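Local coordinates for protein fatty acid biosynthesis transcriptional regulator (Streptococcus pneumoniae, PDB 6JBX) that binds DNA as a MarR-family transcription factor and probably represses fatty acid synthesis genes, with acyl-ACP as co-repressor, at residues Leu78-Val90 against Val99-His111. Numbering follows the deposited sequence.
Sequences LNNLERKGYIERV and VHLHLTKKGRLIH. With nucleotides of chain D.
Arg89 and Leu101 lie side by side on one face of a two-stranded antiparallel sheet, a worked example of how the wing of a winged helix-turn-helix domain presents an arginine to DNA. Followed outward, Arg89 first sets CB against Val99 CG1, then CG on Leu101 CD2 at 3.7 Å. Because the chain runs extended from CG to NE (chi2 -178°), CD already comes near the phosphate of DT6 of chain D, and NE lies 2.8 Å from its OP1. At the tip, NH1 forms a salt bridge with Glu82 OE1, which lies in the guanidinium plane, while NH2 makes a weak hydrogen bond to OP2 of DT6. Asn79 OD1 accepts weak bonds from both terminal nitrogens, and Leu78 CB lies over one face of the group, near the rim; together these probably limit its rotation. Close by, Val99 N donates to OP1 of DA5 of chain D at 2.8 Å.

On the other face Glu88 CB rests over the His102 ring, a CH-pi contact. Paired backbone bonds join Glu88 to His102 and Val90 to His100. Where strand 99-103 gives way to helix 105-125, Thr104 OG1 donates to Gly85 O (2.5 Å) and also caps the helix by accepting from Gly107 N. Lys106 CD lies over one face of the Tyr86 ring, whose hydroxyl is hydrogen-bonded to Asp40.

The hairpin of strands 87-91 and 99-103 thus links helix 71-84, which ends in a Schellman motif at Gly85, to helix 105-125, while Leu78 and Leu101 meet tip to tip and both pack on Pro60 of helix 60-67.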
loop_
_atom_site.group_PDB
_atom_site.type_symbol
_atom_site.label_atom_id
_atom_site.label_comp_id
_atom_site.label_asym_id
_atom_site.label_seq_id
_atom_site.Cartn_x
_atom_site.Cartn_y
_atom_site.Cartn_z
ATOM N N LEU A 78 12.006 16.502 4.479
ATOM C CA LEU A 78 12.301 17.720 3.733
ATOM C C LEU A 78 13.812 18.004 3.776
ATOM O O LEU A 78 14.379 18.411 2.754
ATOM C CB LEU A 78 11.507 18.899 4.302
ATOM C CG LEU A 78 9.984 18.812 4.194
ATOM C CD1 LEU A 78 9.354 19.923 5.016
ATOM C CD2 LEU A 78 9.503 18.896 2.753
ATOM N N ASN A 79 14.480 17.751 4.906
ATOM C CA ASN A 79 15.937 17.957 4.996
ATOM C C ASN A 79 16.645 17.081 3.957
ATOM O O ASN A 79 17.523 17.572 3.245
ATOM C CB ASN A 79 16.502 17.631 6.388
ATOM C CG ASN A 79 16.144 18.646 7.457
ATOM O OD1 ASN A 79 15.611 19.712 7.147
ATOM N ND2 ASN A 79 16.442 18.320 8.712
ATOM N N ASN A 80 16.289 15.788 3.882
ATOM C CA ASN A 80 16.869 14.876 2.859
ATOM C C ASN A 80 16.563 15.389 1.441
ATOM O O ASN A 80 17.394 15.310 0.533
ATOM C CB ASN A 80 16.403 13.427 3.042
ATOM C CG ASN A 80 16.880 12.822 4.346
ATOM O OD1 ASN A 80 17.913 13.230 4.886
ATOM N ND2 ASN A 80 16.118 11.884 4.900
ATOM N N LEU A 81 15.364 15.869 1.220
ATOM C CA LEU A 81 14.951 16.236 -0.145
ATOM C C LEU A 81 15.647 17.560 -0.522
ATOM O O LEU A 81 16.037 17.746 -1.639
ATOM C CB LEU A 81 13.425 16.380 -0.204
ATOM C CG LEU A 81 12.592 15.091 -0.242
ATOM C CD1 LEU A 81 11.089 15.391 -0.092
ATOM C CD2 LEU A 81 12.837 14.338 -1.545
ATOM N N GLU A 82 15.806 18.472 0.428
ATOM C CA GLU A 82 16.519 19.735 0.131
ATOM C C GLU A 82 17.992 19.396 -0.136
ATOM O O GLU A 82 18.498 19.805 -1.110
ATOM C CB GLU A 82 16.393 20.757 1.267
ATOM C CG GLU A 82 16.914 22.153 0.896
ATOM C CD GLU A 82 16.388 23.322 1.731
ATOM O OE1 GLU A 82 16.189 23.142 2.972
ATOM O OE2 GLU A 82 16.160 24.418 1.136
ATOM N N ARG A 83 18.618 18.599 0.724
ATOM C CA ARG A 83 19.999 18.158 0.515
ATOM C C ARG A 83 20.152 17.533 -0.881
ATOM O O ARG A 83 21.174 17.773 -1.544
ATOM C CB ARG A 83 20.407 17.144 1.594
ATOM C CG ARG A 83 21.746 16.452 1.329
ATOM C CD ARG A 83 22.192 15.476 2.415
ATOM N NE ARG A 83 21.202 14.434 2.710
ATOM C CZ ARG A 83 21.049 13.311 2.012
ATOM N NH1 ARG A 83 21.834 13.070 0.976
ATOM N NH2 ARG A 83 20.115 12.437 2.343
ATOM N N LYS A 84 19.184 16.708 -1.325
ATOM C CA LYS A 84 19.348 16.001 -2.575
ATOM C C LYS A 84 18.936 16.873 -3.754
ATOM O O LYS A 84 19.073 16.437 -4.848
ATOM C CB LYS A 84 18.575 14.683 -2.544
ATOM C CG LYS A 84 19.196 13.623 -1.648
ATOM C CD LYS A 84 18.614 12.240 -1.783
ATOM C CE LYS A 84 17.480 12.026 -0.802
ATOM N NZ LYS A 84 16.994 10.629 -0.809
ATOM N N GLY A 85 18.426 18.089 -3.531
ATOM C CA GLY A 85 18.203 19.043 -4.615
ATOM C C GLY A 85 16.813 18.986 -5.248
ATOM O O GLY A 85 16.634 19.515 -6.369
ATOM N N TYR A 86 15.811 18.448 -4.545
ATOM C CA TYR A 86 14.433 18.304 -5.126
ATOM C C TYR A 86 13.476 19.386 -4.643
ATOM O O TYR A 86 12.486 19.658 -5.302
ATOM C CB TYR A 86 13.875 16.926 -4.804
ATOM C CG TYR A 86 14.611 15.824 -5.520
ATOM C CD1 TYR A 86 14.308 15.492 -6.833
ATOM C CD2 TYR A 86 15.608 15.098 -4.894
ATOM C CE1 TYR A 86 14.974 14.475 -7.501
ATOM C CE2 TYR A 86 16.261 14.053 -5.541
ATOM C CZ TYR A 86 15.982 13.777 -6.871
ATOM O OH TYR A 86 16.634 12.764 -7.546
ATOM N N ILE A 87 13.750 19.995 -3.505
ATOM C CA ILE A 87 12.848 21.006 -2.982
ATOM C C ILE A 87 13.647 22.197 -2.432
ATOM O O ILE A 87 14.853 22.088 -2.162
ATOM C CB ILE A 87 11.977 20.420 -1.862
ATOM C CG1 ILE A 87 12.837 20.139 -0.628
ATOM C CG2 ILE A 87 11.211 19.195 -2.348
ATOM C CD1 ILE A 87 12.127 20.310 0.671
ATOM N N GLU A 88 12.943 23.318 -2.245
ATOM C CA GLU A 88 13.507 24.501 -1.583
ATOM C C GLU A 88 12.550 24.973 -0.497
ATOM O O GLU A 88 11.324 24.942 -0.678
ATOM C CB GLU A 88 13.747 25.645 -2.566
ATOM C CG GLU A 88 14.964 25.406 -3.446
ATOM C CD GLU A 88 15.747 26.624 -3.924
ATOM O OE1 GLU A 88 15.402 27.764 -3.506
ATOM O OE2 GLU A 88 16.706 26.422 -4.724
ATOM N N ARG A 89 13.134 25.342 0.630
ATOM C CA ARG A 89 12.411 25.940 1.752
ATOM C C ARG A 89 12.523 27.466 1.652
ATOM O O ARG A 89 13.619 27.973 1.442
ATOM C CB ARG A 89 13.028 25.543 3.092
ATOM C CG ARG A 89 12.704 24.149 3.592
ATOM C CD ARG A 89 13.386 24.019 4.952
ATOM N NE ARG A 89 12.915 22.882 5.719
ATOM C CZ ARG A 89 13.572 21.738 5.854
ATOM N NH1 ARG A 89 14.678 21.511 5.157
ATOM N NH2 ARG A 89 13.134 20.852 6.736
ATOM N N VAL A 90 11.415 28.177 1.866
ATOM C CA VAL A 90 11.396 29.660 1.812
ATOM C C VAL A 90 10.689 30.203 3.060
ATOM O O VAL A 90 9.494 29.881 3.279
ATOM C CB VAL A 90 10.698 30.138 0.526
ATOM C CG1 VAL A 90 10.361 31.624 0.568
ATOM C CG2 VAL A 90 11.538 29.807 -0.700
ATOM N N VAL A 99 7.205 28.321 6.939
ATOM C CA VAL A 99 8.084 27.927 5.826
ATOM C C VAL A 99 7.194 27.559 4.645
ATOM O O VAL A 99 6.221 26.852 4.805
ATOM C CB VAL A 99 9.043 26.778 6.212
ATOM C CG1 VAL A 99 9.688 26.117 5.000
ATOM C CG2 VAL A 99 10.133 27.252 7.164
ATOM N N HIS A 100 7.545 28.069 3.481
ATOM C CA HIS A 100 6.855 27.732 2.250
ATOM C C HIS A 100 7.753 26.805 1.427
ATOM O O HIS A 100 8.948 27.067 1.265
ATOM C CB HIS A 100 6.500 29.001 1.458
ATOM C CG HIS A 100 5.540 29.912 2.156
ATOM N ND1 HIS A 100 4.243 29.533 2.471
ATOM C CD2 HIS A 100 5.673 31.184 2.583
ATOM C CE1 HIS A 100 3.623 30.528 3.065
ATOM N NE2 HIS A 100 4.477 31.555 3.134
ATOM N N LEU A 101 7.177 25.733 0.908
ATOM C CA LEU A 101 7.971 24.720 0.191
ATOM C C LEU A 101 7.631 24.781 -1.294
ATOM O O LEU A 101 6.478 24.937 -1.652
ATOM C CB LEU A 101 7.638 23.329 0.717
ATOM C CG LEU A 101 7.790 23.126 2.213
ATOM C CD1 LEU A 101 7.048 21.866 2.623
ATOM C CD2 LEU A 101 9.253 23.067 2.614
ATOM N N HIS A 102 8.617 24.551 -2.136
ATOM C CA HIS A 102 8.339 24.409 -3.577
ATOM C C HIS A 102 9.406 23.518 -4.218
ATOM O O HIS A 102 10.544 23.341 -3.668
ATOM C CB HIS A 102 8.235 25.778 -4.260
ATOM C CG HIS A 102 9.515 26.545 -4.306
ATOM N ND1 HIS A 102 10.461 26.351 -5.301
ATOM C CD2 HIS A 102 9.979 27.548 -3.528
ATOM C CE1 HIS A 102 11.468 27.186 -5.117
ATOM N NE2 HIS A 102 11.194 27.939 -4.037
ATOM N N LEU A 103 9.031 22.957 -5.362
ATOM C CA LEU A 103 9.879 22.004 -6.036
ATOM C C LEU A 103 10.955 22.765 -6.803
ATOM O O LEU A 103 10.655 23.737 -7.462
ATOM C CB LEU A 103 9.068 21.135 -7.007
ATOM C CG LEU A 103 8.031 20.177 -6.408
ATOM C CD1 LEU A 103 7.544 19.220 -7.471
ATOM C CD2 LEU A 103 8.575 19.400 -5.223
ATOM N N THR A 104 12.173 22.242 -6.778
ATOM C CA THR A 104 13.210 22.676 -7.701
ATOM C C THR A 104 12.836 22.169 -9.104
ATOM O O THR A 104 11.827 21.483 -9.296
ATOM C CB THR A 104 14.594 22.155 -7.290
ATOM O OG1 THR A 104 14.676 20.727 -7.432
ATOM C CG2 THR A 104 14.973 22.555 -5.880
ATOM N N LYS A 105 13.657 22.493 -10.081
ATOM C CA LYS A 105 13.439 21.984 -11.419
ATOM C C LYS A 105 13.570 20.467 -11.393
ATOM O O LYS A 105 12.870 19.784 -12.107
ATOM C CB LYS A 105 14.447 22.566 -12.419
ATOM C CG LYS A 105 14.255 22.083 -13.854
ATOM C CD LYS A 105 12.782 22.093 -14.317
ATOM C CE LYS A 105 12.338 20.855 -15.081
ATOM N NZ LYS A 105 10.862 20.813 -15.308
ATOM N N LYS A 106 14.489 19.964 -10.579
ATOM C CA LYS A 106 14.724 18.552 -10.519
ATOM C C LYS A 106 13.479 17.892 -9.923
ATOM O O LYS A 106 13.023 16.882 -10.421
ATOM C CB LYS A 106 16.002 18.251 -9.732
ATOM C CG LYS A 106 16.521 16.825 -9.844
ATOM C CD LYS A 106 17.782 16.565 -9.012
ATOM C CE LYS A 106 18.422 15.225 -9.321
ATOM N NZ LYS A 106 19.440 14.857 -8.303
ATOM N N GLY A 107 12.939 18.488 -8.877
ATOM C CA GLY A 107 11.712 18.038 -8.250
ATOM C C GLY A 107 10.560 17.960 -9.241
ATOM O O GLY A 107 9.876 16.966 -9.288
ATOM N N ARG A 108 10.374 18.997 -10.046
ATOM C CA ARG A 108 9.318 19.016 -11.058
ATOM C C ARG A 108 9.526 17.857 -12.041
ATOM O O ARG A 108 8.537 17.160 -12.410
ATOM C CB ARG A 108 9.271 20.368 -11.774
ATOM C CG ARG A 108 8.765 21.493 -10.878
ATOM C CD ARG A 108 8.434 22.820 -11.569
ATOM N NE ARG A 108 9.565 23.440 -12.249
ATOM C CZ ARG A 108 10.464 24.233 -11.674
ATOM N NH1 ARG A 108 10.357 24.550 -10.396
ATOM N NH2 ARG A 108 11.496 24.664 -12.368
ATOM N N LEU A 109 10.790 17.580 -12.397
ATOM C CA LEU A 109 11.082 16.513 -13.378
ATOM C C LEU A 109 10.656 15.155 -12.816
ATOM O O LEU A 109 10.030 14.387 -13.511
ATOM C CB LEU A 109 12.573 16.466 -13.719
ATOM C CG LEU A 109 13.056 17.345 -14.870
ATOM C CD1 LEU A 109 14.489 16.951 -15.243
ATOM C CD2 LEU A 109 12.150 17.232 -16.086
ATOM N N ILE A 110 11.026 14.842 -11.582
ATOM C CA ILE A 110 10.681 13.552 -11.086
ATOM C C ILE A 110 9.164 13.503 -10.772
ATOM O O ILE A 110 8.547 12.442 -10.882
ATOM C CB ILE A 110 11.561 13.139 -9.892
ATOM C CG1 ILE A 110 11.368 11.648 -9.582
ATOM C CG2 ILE A 110 11.299 14.019 -8.686
ATOM C CD1 ILE A 110 12.117 11.129 -8.375
ATOM N N HIS A 111 8.551 14.616 -10.370
ATOM C CA HIS A 111 7.110 14.643 -10.111
ATOM C C HIS A 111 6.351 14.190 -11.364
ATOM O O HIS A 111 5.457 13.362 -11.294
ATOM C CB HIS A 111 6.698 16.050 -9.661
ATOM C CG HIS A 111 5.247 16.206 -9.359
ATOM N ND1 HIS A 111 4.576 15.353 -8.504
ATOM C CD2 HIS A 111 4.343 17.100 -9.808
ATOM C CE1 HIS A 111 3.319 15.730 -8.425
ATOM N NE2 HIS A 111 3.151 16.797 -9.207
ATOM P P DT D 6 11.641 23.134 9.234
ATOM O OP1 DT D 6 12.581 23.773 8.304
ATOM O OP2 DT D 6 10.817 21.952 8.879
ATOM O "O5'" DT D 6 12.490 22.777 10.528
ATOM C "C5'" DT D 6 13.280 23.782 11.152
ATOM C "C4'" DT D 6 13.862 23.188 12.405
ATOM O "O4'" DT D 6 12.795 22.808 13.287
ATOM C "C3'" DT D 6 14.661 21.907 12.160
ATOM O "O3'" DT D 6 16.016 22.249 12.354
ATOM C "C2'" DT D 6 14.191 20.948 13.240
ATOM C "C1'" DT D 6 13.322 21.826 14.139
ATOM N N1 DT D 6 12.196 21.142 14.751
ATOM C C2 DT D 6 12.288 20.826 16.085
ATOM O O2 DT D 6 13.268 21.081 16.761
ATOM N N3 DT D 6 11.186 20.192 16.601
ATOM C C4 DT D 6 10.030 19.861 15.929
ATOM O O4 DT D 6 9.122 19.286 16.520
ATOM C C5 DT D 6 10.018 20.188 14.524
ATOM C C7 DT D 6 8.810 19.846 13.716
ATOM C C6 DT D 6 11.080 20.822 14.015
ATOM P P DA D 5 5.266 25.595 9.277
ATOM O OP1 DA D 5 5.674 26.260 8.002
ATOM O OP2 DA D 5 4.171 24.582 9.268
ATOM O "O5'" DA D 5 6.564 24.995 9.960
ATOM C "C5'" DA D 5 7.732 25.776 9.935
ATOM C "C4'" DA D 5 8.754 25.239 10.900
ATOM O "O4'" DA D 5 8.171 24.970 12.183
ATOM C "C3'" DA D 5 9.432 23.923 10.495
ATOM O "O3'" DA D 5 10.623 24.284 9.782
ATOM C "C2'" DA D 5 9.688 23.247 11.838
ATOM C "C1'" DA D 5 9.192 24.281 12.862
ATOM N N9 DA D 5 8.622 23.707 14.078
ATOM C C8 DA D 5 7.393 23.124 14.244
ATOM N N7 DA D 5 7.186 22.661 15.455
ATOM C C5 DA D 5 8.360 22.966 16.131
ATOM C C6 DA D 5 8.775 22.731 17.453
ATOM N N6 DA D 5 8.015 22.125 18.367
ATOM N N1 DA D 5 10.016 23.135 17.805
ATOM C C2 DA D 5 10.777 23.746 16.883
ATOM N N3 DA D 5 10.489 24.037 15.609
ATOM C C4 DA D 5 9.256 23.600 15.293
HETATM O O HOH W 1 19.532 13.874 -6.103
#